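Local coordinates for cyclopenase asqI (Emericella nidulans, PDB 5YY3), which is a zinc-dependent cyclopenase that converts 4'-methoxycyclopenin into 4'-methoxyviridicatin, with loss of methyl isocyanate, during biosynthesis of the aspoquinolone mycotoxins, at residues K314-T319 against L324-G329; R527-S532 against W557-M562; A535-N540 against P546-A551. One frame throughout, in Å; residues are numbered along the deposited sequence.

Contact 1. Residues K314-T319 against L324-G329; sequences KPLVLT and LNFVGG
L316 and L318, reaching in from an extended run of chain, meet helix 323-331 through one aromatic side chain, F326. Earlier in the helix, L324 turns away from 314-319 and packs on A407 of helix 391-410, while the OD1 of N325 accepts the backbone N-H of E212 near the start of helix 210-231, the helix that carries the zinc ligand H218.

F326 points toward 314-319. Its phenyl and the L316 side chain meet head-on, and the CD2 methyl of L316 comes down on one ring face, almost over the middle: a CH-pi contact with CD2 3.4 Å from the F326 centroid and 15° off the normal. The second methyl of L316, CD1, rides further out, 3.8 Å from F326 CZ. Having L316 CG anti to the backbone N (chi1 165°) sends the branch forward onto the phenyl.

L316 belongs to a two-stranded antiparallel ribbon, 306-307 with 316-317, and within the helical domain of the tyrosinase/hemocyanin fold the contact lays this small hairpin on helix 323-331. Past the strand, L318 runs by F326 the other way; its CD2 rests 4.0 Å from F326 CB, at the root of the side chain rather than on the ring.

V327, next along, leans on Y403 of helix 391-410, and the helix continues through G328 and G329, whose backbone N atoms are bonded back to the carbonyls of L324 and N325.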
loop_
_atom_site.group_PDB
_atom_site.type_symbol
_atom_site.label_atom_id
_atom_site.label_comp_id
_atom_site.label_asym_id
_atom_site.label_seq_id
_atom_site.Cartn_x
_atom_site.Cartn_y
_atom_site.Cartn_z
ATOM N N LYS A 314 37.416 2.986 -44.733
ATOM C CA LYS A 314 37.200 4.374 -44.330
ATOM C C LYS A 314 36.044 4.472 -43.318
ATOM O O LYS A 314 34.977 5.016 -43.623
ATOM C CB LYS A 314 36.933 5.258 -45.555
ATOM C CG LYS A 314 38.066 5.264 -46.585
ATOM C CD LYS A 314 39.398 5.778 -46.007
ATOM C CE LYS A 314 39.432 7.302 -45.876
ATOM N NZ LYS A 314 40.776 7.815 -45.458
ATOM N N PRO A 315 36.256 3.942 -42.104
ATOM C CA PRO A 315 35.188 4.014 -41.116
ATOM C C PRO A 315 35.010 5.443 -40.671
ATOM O O PRO A 315 35.984 6.189 -40.714
ATOM C CB PRO A 315 35.716 3.152 -39.975
ATOM C CG PRO A 315 37.182 3.302 -40.058
ATOM C CD PRO A 315 37.495 3.395 -41.522
ATOM N N LEU A 316 33.809 5.840 -40.265
ATOM C CA LEU A 316 33.703 7.116 -39.578
ATOM C C LEU A 316 34.243 6.970 -38.160
ATOM O O LEU A 316 33.701 6.205 -37.358
ATOM C CB LEU A 316 32.277 7.627 -39.528
ATOM C CG LEU A 316 32.321 8.741 -38.468
ATOM C CD1 LEU A 316 32.697 10.114 -39.051
ATOM C CD2 LEU A 316 31.083 8.790 -37.593
ATOM N N VAL A 317 35.311 7.694 -37.848
ATOM C CA VAL A 317 35.896 7.620 -36.521
ATOM C C VAL A 317 35.165 8.538 -35.551
ATOM O O VAL A 317 35.027 9.739 -35.790
ATOM C CB VAL A 317 37.387 7.975 -36.547
ATOM C CG1 VAL A 317 37.968 7.980 -35.139
ATOM C CG2 VAL A 317 38.136 6.989 -37.423
ATOM N N LEU A 318 34.678 7.960 -34.458
ATOM C CA LEU A 318 34.040 8.748 -33.411
ATOM C C LEU A 318 35.076 9.604 -32.698
ATOM O O LEU A 318 36.227 9.187 -32.514
ATOM C CB LEU A 318 33.310 7.845 -32.413
ATOM C CG LEU A 318 32.012 7.285 -32.983
ATOM C CD1 LEU A 318 31.389 6.282 -32.023
ATOM C CD2 LEU A 318 31.046 8.426 -33.294
ATOM N N THR A 319 34.645 10.806 -32.314
ATOM C CA THR A 319 35.449 11.748 -31.553
ATOM C C THR A 319 34.608 12.322 -30.416
ATOM O O THR A 319 33.377 12.284 -30.472
ATOM C CB THR A 319 35.961 12.902 -32.437
ATOM O OG1 THR A 319 34.855 13.728 -32.836
ATOM C CG2 THR A 319 36.665 12.364 -33.674
ATOM N N LEU A 324 27.960 12.067 -29.919
ATOM C CA LEU A 324 26.518 12.061 -29.636
ATOM C C LEU A 324 25.675 12.351 -30.875
ATOM O O LEU A 324 24.602 11.748 -31.075
ATOM C CB LEU A 324 26.174 13.060 -28.533
ATOM C CG LEU A 324 26.798 12.709 -27.185
ATOM C CD1 LEU A 324 26.308 13.668 -26.098
ATOM C CD2 LEU A 324 26.502 11.269 -26.826
ATOM N N ASN A 325 26.163 13.267 -31.703
ATOM C CA ASN A 325 25.465 13.608 -32.935
ATOM C C ASN A 325 25.361 12.404 -33.851
ATOM O O ASN A 325 24.340 12.192 -34.508
ATOM C CB ASN A 325 26.169 14.742 -33.664
ATOM C CG ASN A 325 25.271 15.416 -34.670
ATOM O OD1 ASN A 325 24.093 15.657 -34.396
ATOM N ND2 ASN A 325 25.810 15.703 -35.853
ATOM N N PHE A 326 26.418 11.607 -33.883
ATOM C CA PHE A 326 26.437 10.451 -34.763
ATOM C C PHE A 326 25.675 9.288 -34.165
ATOM O O PHE A 326 24.879 8.659 -34.850
ATOM C CB PHE A 326 27.876 10.040 -35.092
ATOM C CG PHE A 326 28.415 10.702 -36.325
ATOM C CD1 PHE A 326 28.110 10.199 -37.594
ATOM C CD2 PHE A 326 29.201 11.850 -36.233
ATOM C CE1 PHE A 326 28.607 10.821 -38.753
ATOM C CE2 PHE A 326 29.702 12.476 -37.386
ATOM C CZ PHE A 326 29.404 11.955 -38.644
ATOM N N VAL A 327 25.914 8.995 -32.892
ATOM C CA VAL A 327 25.173 7.934 -32.231
ATOM C C VAL A 327 23.666 8.222 -32.276
ATOM O O VAL A 327 22.872 7.351 -32.618
ATOM C CB VAL A 327 25.622 7.746 -30.771
ATOM C CG1 VAL A 327 24.677 6.764 -30.045
ATOM C CG2 VAL A 327 27.058 7.248 -30.718
ATOM N N GLY A 328 23.285 9.452 -31.944
ATOM C CA GLY A 328 21.896 9.870 -31.997
ATOM C C GLY A 328 21.362 9.847 -33.412
ATOM O O GLY A 328 20.252 9.357 -33.660
ATOM N N GLY A 329 22.156 10.370 -34.346
ATOM C CA GLY A 329 21.770 10.407 -35.745
ATOM C C GLY A 329 21.520 9.027 -36.344
ATOM O O GLY A 329 20.528 8.807 -37.038
#

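Contact 2. Residues R527-S532 against W557-M562; sequences RLDTDS and WPQNLM
Q559 pushes its amide end against the turn at D529 and T530, and the D529 and Q559 side chains meet at about a right angle. Two short 3-10 turns are brought together here, 529-531 and 559-561, both in the long connection between strands 523-528 and 571-580 of the immunoglobulin-like domain of the hemocyanin fold.

The D529 carboxylate and the Q559 amide are turned 61° apart, so the two flat groups do not stack. As modelled, Q559 OE1 lies 3.0 Å from the O of D529; the amide has probably been built the wrong way round, and flipping it may give a hydrogen bond. D529 has its own tasks: OD2 accepts the backbone N-H of Y467 on strand 461-475, and OD1 takes a weak, bent bond from the N of T530 at 2.7 Å.

Further along, S532 faces M562. With its oxygen anti to the backbone N (chi1 173°), S532 places OG 3.6 Å from the CE methyl of M562, whose chain folds at both chi2 and chi3. That hydroxyl is engaged by the O of M510 and the N of V534, leaving the methyl as a packing neighbour.

Behind Q559 the chain just before the second turn is tied to the turn's last residue: W557 NE1 donates to the O of L561 at 3.1 Å and 158°, with the oxygen in the indole plane and the donor above the carbonyl plane.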
loop_
_atom_site.group_PDB
_atom_site.type_symbol
_atom_site.label_atom_id
_atom_site.label_comp_id
_atom_site.label_asym_id
_atom_site.label_seq_id
_atom_site.Cartn_x
_atom_site.Cartn_y
_atom_site.Cartn_z
ATOM N N ARG A 527 17.550 35.370 -12.339
ATOM C CA ARG A 527 16.758 34.797 -13.425
ATOM C C ARG A 527 15.397 34.314 -12.932
ATOM O O ARG A 527 15.327 33.535 -11.979
ATOM C CB ARG A 527 17.498 33.624 -14.068
ATOM C CG ARG A 527 18.789 33.989 -14.755
ATOM C CD ARG A 527 18.496 34.566 -16.107
ATOM N NE ARG A 527 18.034 33.542 -17.038
ATOM C CZ ARG A 527 17.481 33.813 -18.216
ATOM N NH1 ARG A 527 17.320 35.082 -18.578
ATOM N NH2 ARG A 527 17.086 32.828 -19.025
ATOM N N LEU A 528 14.321 34.755 -13.580
ATOM C CA LEU A 528 12.983 34.245 -13.252
ATOM C C LEU A 528 12.753 32.883 -13.900
ATOM O O LEU A 528 13.406 32.542 -14.908
ATOM C CB LEU A 528 11.889 35.227 -13.699
ATOM C CG LEU A 528 12.045 36.690 -13.233
ATOM C CD1 LEU A 528 10.863 37.534 -13.689
ATOM C CD2 LEU A 528 12.231 36.787 -11.718
ATOM N N ASP A 529 11.832 32.107 -13.316
ATOM C CA ASP A 529 11.406 30.826 -13.886
ATOM C C ASP A 529 10.900 31.001 -15.318
ATOM O O ASP A 529 11.174 30.183 -16.212
ATOM C CB ASP A 529 10.312 30.172 -13.016
ATOM C CG ASP A 529 9.176 31.134 -12.636
ATOM O OD1 ASP A 529 9.244 32.339 -12.955
ATOM O OD2 ASP A 529 8.205 30.687 -11.980
ATOM N N THR A 530 10.164 32.088 -15.523
ATOM C CA THR A 530 9.424 32.311 -16.758
ATOM C C THR A 530 10.325 32.838 -17.871
ATOM O O THR A 530 9.871 33.020 -18.997
ATOM C CB THR A 530 8.239 33.293 -16.523
ATOM O OG1 THR A 530 8.677 34.402 -15.727
ATOM C CG2 THR A 530 7.091 32.597 -15.771
ATOM N N ASP A 531 11.597 33.086 -17.553
ATOM C CA ASP A 531 12.560 33.538 -18.555
ATOM C C ASP A 531 13.514 32.411 -18.964
ATOM O O ASP A 531 14.372 32.599 -19.822
ATOM C CB ASP A 531 13.354 34.751 -18.030
ATOM C CG ASP A 531 12.497 36.020 -17.917
ATOM O OD1 ASP A 531 11.538 36.177 -18.713
ATOM O OD2 ASP A 531 12.774 36.855 -17.019
ATOM N N SER A 532 13.357 31.244 -18.345
ATOM C CA SER A 532 14.248 30.114 -18.565
ATOM C C SER A 532 14.422 29.736 -20.037
ATOM O O SER A 532 13.448 29.596 -20.775
ATOM C CB SER A 532 13.736 28.900 -17.791
ATOM O OG SER A 532 14.488 27.746 -18.123
ATOM N N TRP A 557 10.108 22.871 -22.696
ATOM C CA TRP A 557 9.574 22.188 -21.527
ATOM C C TRP A 557 8.459 23.013 -20.855
ATOM O O TRP A 557 8.616 24.207 -20.643
ATOM C CB TRP A 557 10.692 21.896 -20.528
ATOM C CG TRP A 557 10.245 20.877 -19.562
ATOM C CD1 TRP A 557 9.932 21.066 -18.242
ATOM C CD2 TRP A 557 9.980 19.509 -19.853
ATOM N NE1 TRP A 557 9.527 19.877 -17.685
ATOM C CE2 TRP A 557 9.537 18.901 -18.657
ATOM C CE3 TRP A 557 10.084 18.720 -21.012
ATOM C CZ2 TRP A 557 9.179 17.547 -18.582
ATOM C CZ3 TRP A 557 9.756 17.372 -20.935
ATOM C CH2 TRP A 557 9.302 16.802 -19.729
ATOM N N PRO A 558 7.318 22.376 -20.546
ATOM C CA PRO A 558 6.205 23.128 -19.938
ATOM C C PRO A 558 6.603 23.827 -18.614
ATOM O O PRO A 558 7.255 23.211 -17.764
ATOM C CB PRO A 558 5.142 22.044 -19.697
ATOM C CG PRO A 558 5.489 20.939 -20.660
ATOM C CD PRO A 558 6.977 20.960 -20.791
ATOM N N GLN A 559 6.233 25.093 -18.458
ATOM C CA GLN A 559 6.561 25.849 -17.243
ATOM C C GLN A 559 6.024 25.166 -15.963
ATOM O O GLN A 559 6.708 25.125 -14.937
ATOM C CB GLN A 559 6.013 27.282 -17.349
ATOM C CG GLN A 559 6.347 28.189 -16.162
ATOM C CD GLN A 559 7.843 28.281 -15.917
ATOM O OE1 GLN A 559 8.600 28.767 -16.762
ATOM N NE2 GLN A 559 8.284 27.790 -14.763
ATOM N N ASN A 560 4.816 24.610 -16.043
ATOM C CA ASN A 560 4.210 23.927 -14.908
ATOM C C ASN A 560 4.932 22.640 -14.496
ATOM O O ASN A 560 4.704 22.142 -13.389
ATOM C CB ASN A 560 2.757 23.590 -15.199
ATOM C CG ASN A 560 2.619 22.535 -16.267
ATOM O OD1 ASN A 560 3.169 22.678 -17.352
ATOM N ND2 ASN A 560 1.883 21.468 -15.967
ATOM N N LEU A 561 5.799 22.109 -15.366
ATOM C CA LEU A 561 6.555 20.900 -15.036
ATOM C C LEU A 561 8.025 21.189 -14.805
ATOM O O LEU A 561 8.823 20.258 -14.718
ATOM C CB LEU A 561 6.436 19.843 -16.152
ATOM C CG LEU A 561 5.036 19.406 -16.545
ATOM C CD1 LEU A 561 5.103 18.298 -17.585
ATOM C CD2 LEU A 561 4.260 18.953 -15.312
ATOM N N MET A 562 8.396 22.466 -14.726
ATOM C CA MET A 562 9.812 22.823 -14.622
ATOM C C MET A 562 10.418 22.252 -13.365
ATOM O O MET A 562 11.561 21.802 -13.359
ATOM C CB MET A 562 9.998 24.339 -14.658
ATOM C CG MET A 562 9.972 24.914 -16.072
ATOM S SD MET A 562 11.449 24.463 -16.997
ATOM C CE MET A 562 12.686 25.415 -16.107
#

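Contact 3. Residues A535-N540 against P546-A551; sequences ARKMGN and PRYASA
K537 runs across one face of the Y548 ring, its CG over the face. A535, where the first segment begins, contributes its carbonyl: K537 NZ curls back to the O of A535 at 3.1 Å, approaching 22° out of the carbonyl plane. R536 points away from 546-551, and the SD of M538 sits 3.5 Å above the centre of the R536 guanidinium.

Between them K537 is the centre of an inverse gamma turn, closed by a weak bond of 3.0 Å from the N of M538 to the O of R536. The turn presents the lysine to the second segment. K537 CG makes the closest approach, 3.2 Å from Y548 CG, in a CH-pi contact set toward the rim of the face. After a bend at chi2 (65°) the chain runs on along the ring, and K537 CE reaches 3.8 Å from Y548 CZ. NZ itself is 5.2 Å from the Y548 centroid, so any cation-pi attraction is weak. What holds the ammonium is oxygen: A535 O, probably the O of S532, and a water that accepts from K537 NZ at 3.1 Å and donates to the O of A551. The tyrosine is fixed at its far end too, where its OH probably hydrogen-bonds to OD1 of D531.

Beyond the turn, M538 leans on V552 and the chain leaves the contact toward N540. All this belongs to the long irregular connection between strands 523-528 and 571-580, with its R536 side against helix 180-193: R536 forms salt bridges with D181 and D184 of that helix, which also supplies the zinc ligands H186 and H190.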
loop_
_atom_site.group_PDB
_atom_site.type_symbol
_atom_site.label_atom_id
_atom_site.label_comp_id
_atom_site.label_asym_id
_atom_site.label_seq_id
_atom_site.Cartn_x
_atom_site.Cartn_y
_atom_site.Cartn_z
ATOM N N ALA A 535 12.356 26.624 -20.998
ATOM C CA ALA A 535 10.916 26.588 -20.806
ATOM C C ALA A 535 10.096 26.993 -22.027
ATOM O O ALA A 535 10.476 27.873 -22.786
ATOM C CB ALA A 535 10.543 27.477 -19.625
ATOM N N ARG A 536 8.951 26.337 -22.180
ATOM C CA ARG A 536 7.923 26.704 -23.150
ATOM C C ARG A 536 7.227 27.985 -22.682
ATOM O O ARG A 536 6.766 28.066 -21.548
ATOM C CB ARG A 536 6.948 25.521 -23.305
ATOM C CG ARG A 536 5.567 25.787 -23.846
ATOM C CD ARG A 536 4.831 24.453 -23.906
ATOM N NE ARG A 536 3.370 24.551 -23.949
ATOM C CZ ARG A 536 2.644 24.121 -24.975
ATOM N NH1 ARG A 536 3.257 23.592 -26.024
ATOM N NH2 ARG A 536 1.320 24.215 -24.960
ATOM N N LYS A 537 7.183 29.010 -23.524
ATOM C CA LYS A 537 6.702 30.311 -23.063
ATOM C C LYS A 537 5.213 30.482 -23.262
ATOM O O LYS A 537 4.763 31.335 -24.019
ATOM C CB LYS A 537 7.450 31.445 -23.758
ATOM C CG LYS A 537 8.613 31.940 -22.949
ATOM C CD LYS A 537 9.669 30.896 -22.795
ATOM C CE LYS A 537 10.935 31.468 -22.215
ATOM N NZ LYS A 537 12.068 30.570 -22.602
ATOM N N MET A 538 4.450 29.658 -22.561
ATOM C CA MET A 538 3.011 29.700 -22.645
ATOM C C MET A 538 2.469 29.466 -21.254
ATOM O O MET A 538 3.145 28.864 -20.421
ATOM C CB MET A 538 2.485 28.636 -23.627
ATOM C CG MET A 538 3.169 28.662 -24.992
ATOM S SD MET A 538 2.604 27.399 -26.149
ATOM C CE MET A 538 1.373 28.337 -27.057
ATOM N N GLY A 539 1.256 29.942 -20.994
ATOM C CA GLY A 539 0.549 29.545 -19.795
ATOM C C GLY A 539 0.016 28.140 -20.007
ATOM O O GLY A 539 0.260 27.535 -21.061
ATOM N N ASN A 540 -0.703 27.612 -19.019
ATOM C CA ASN A 540 -1.346 26.303 -19.145
ATOM C C ASN A 540 -2.258 26.212 -20.356
ATOM O O ASN A 540 -2.954 27.184 -20.685
ATOM C CB ASN A 540 -2.163 25.983 -17.894
ATOM C CG ASN A 540 -1.328 25.378 -16.797
ATOM O OD1 ASN A 540 -0.125 25.125 -16.976
ATOM N ND2 ASN A 540 -1.950 25.156 -15.640
ATOM N N PRO A 546 2.220 37.396 -23.362
ATOM C CA PRO A 546 2.500 38.706 -23.965
ATOM C C PRO A 546 3.995 38.981 -24.103
ATOM O O PRO A 546 4.474 39.329 -25.194
ATOM C CB PRO A 546 1.862 39.686 -22.976
ATOM C CG PRO A 546 0.750 38.924 -22.364
ATOM C CD PRO A 546 1.218 37.492 -22.282
ATOM N N ARG A 547 4.720 38.792 -23.002
ATOM C CA ARG A 547 6.153 39.062 -22.953
ATOM C C ARG A 547 6.937 38.243 -23.977
ATOM O O ARG A 547 8.075 38.574 -24.315
ATOM C CB ARG A 547 6.692 38.786 -21.546
ATOM C CG ARG A 547 5.775 39.253 -20.438
ATOM C CD ARG A 547 6.556 39.576 -19.181
ATOM N NE ARG A 547 5.684 39.833 -18.032
ATOM C CZ ARG A 547 5.186 41.027 -17.701
ATOM N NH1 ARG A 547 5.467 42.099 -18.433
ATOM N NH2 ARG A 547 4.406 41.153 -16.630
ATOM N N TYR A 548 6.336 37.173 -24.478
ATOM C CA TYR A 548 7.081 36.282 -25.350
ATOM C C TYR A 548 6.395 36.030 -26.685
ATOM O O TYR A 548 6.438 34.917 -27.218
ATOM C CB TYR A 548 7.349 34.967 -24.625
ATOM C CG TYR A 548 8.505 35.080 -23.661
ATOM C CD1 TYR A 548 9.819 35.014 -24.124
ATOM C CD2 TYR A 548 8.292 35.254 -22.291
ATOM C CE1 TYR A 548 10.893 35.120 -23.258
ATOM C CE2 TYR A 548 9.367 35.360 -21.409
ATOM C CZ TYR A 548 10.669 35.291 -21.907
ATOM O OH TYR A 548 11.758 35.395 -21.062
ATOM N N ALA A 549 5.793 37.087 -27.231
ATOM C CA ALA A 549 5.122 37.030 -28.524
ATOM C C ALA A 549 6.050 36.534 -29.641
ATOM O O ALA A 549 5.589 35.911 -30.595
ATOM C CB ALA A 549 4.544 38.408 -28.874
ATOM N N SER A 550 7.353 36.790 -29.531
ATOM C CA SER A 550 8.267 36.350 -30.585
ATOM C C SER A 550 8.693 34.898 -30.384
ATOM O O SER A 550 8.299 34.029 -31.162
ATOM C CB SER A 550 9.501 37.265 -30.675
ATOM O OG SER A 550 10.138 37.451 -29.416
ATOM N N ALA A 551 9.476 34.633 -29.338
ATOM C CA ALA A 551 10.063 33.307 -29.121
ATOM C C ALA A 551 9.250 32.467 -28.125
ATOM O O ALA A 551 9.566 32.407 -26.941
ATOM C CB ALA A 551 11.505 33.448 -28.647
HETATM O O HOH W 1 12.124 31.189 -25.616
#

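Overall arrangement
From the N terminus, contact 1 comes first, shutting a tight loop of four residues between strand 316-317 and helix 323-331 in the helical domain related to the copper domain of hemocyanin. It is finished long before the others begin and lies across the chain's centre from them, its centre about 33 Å from that of contact 2. Contact 2 closes a much larger loop, bringing the turn just after strand 523-528 to residues 557-562. Contact 3 is nested inside that loop, where 535-540 meets 546-551. The two touch, through D531 and S532 of contact 2 and Y548 and K537 of contact 3. Together they bind one long connection of the immunoglobulin-like domain, which also packs on helix 180-193.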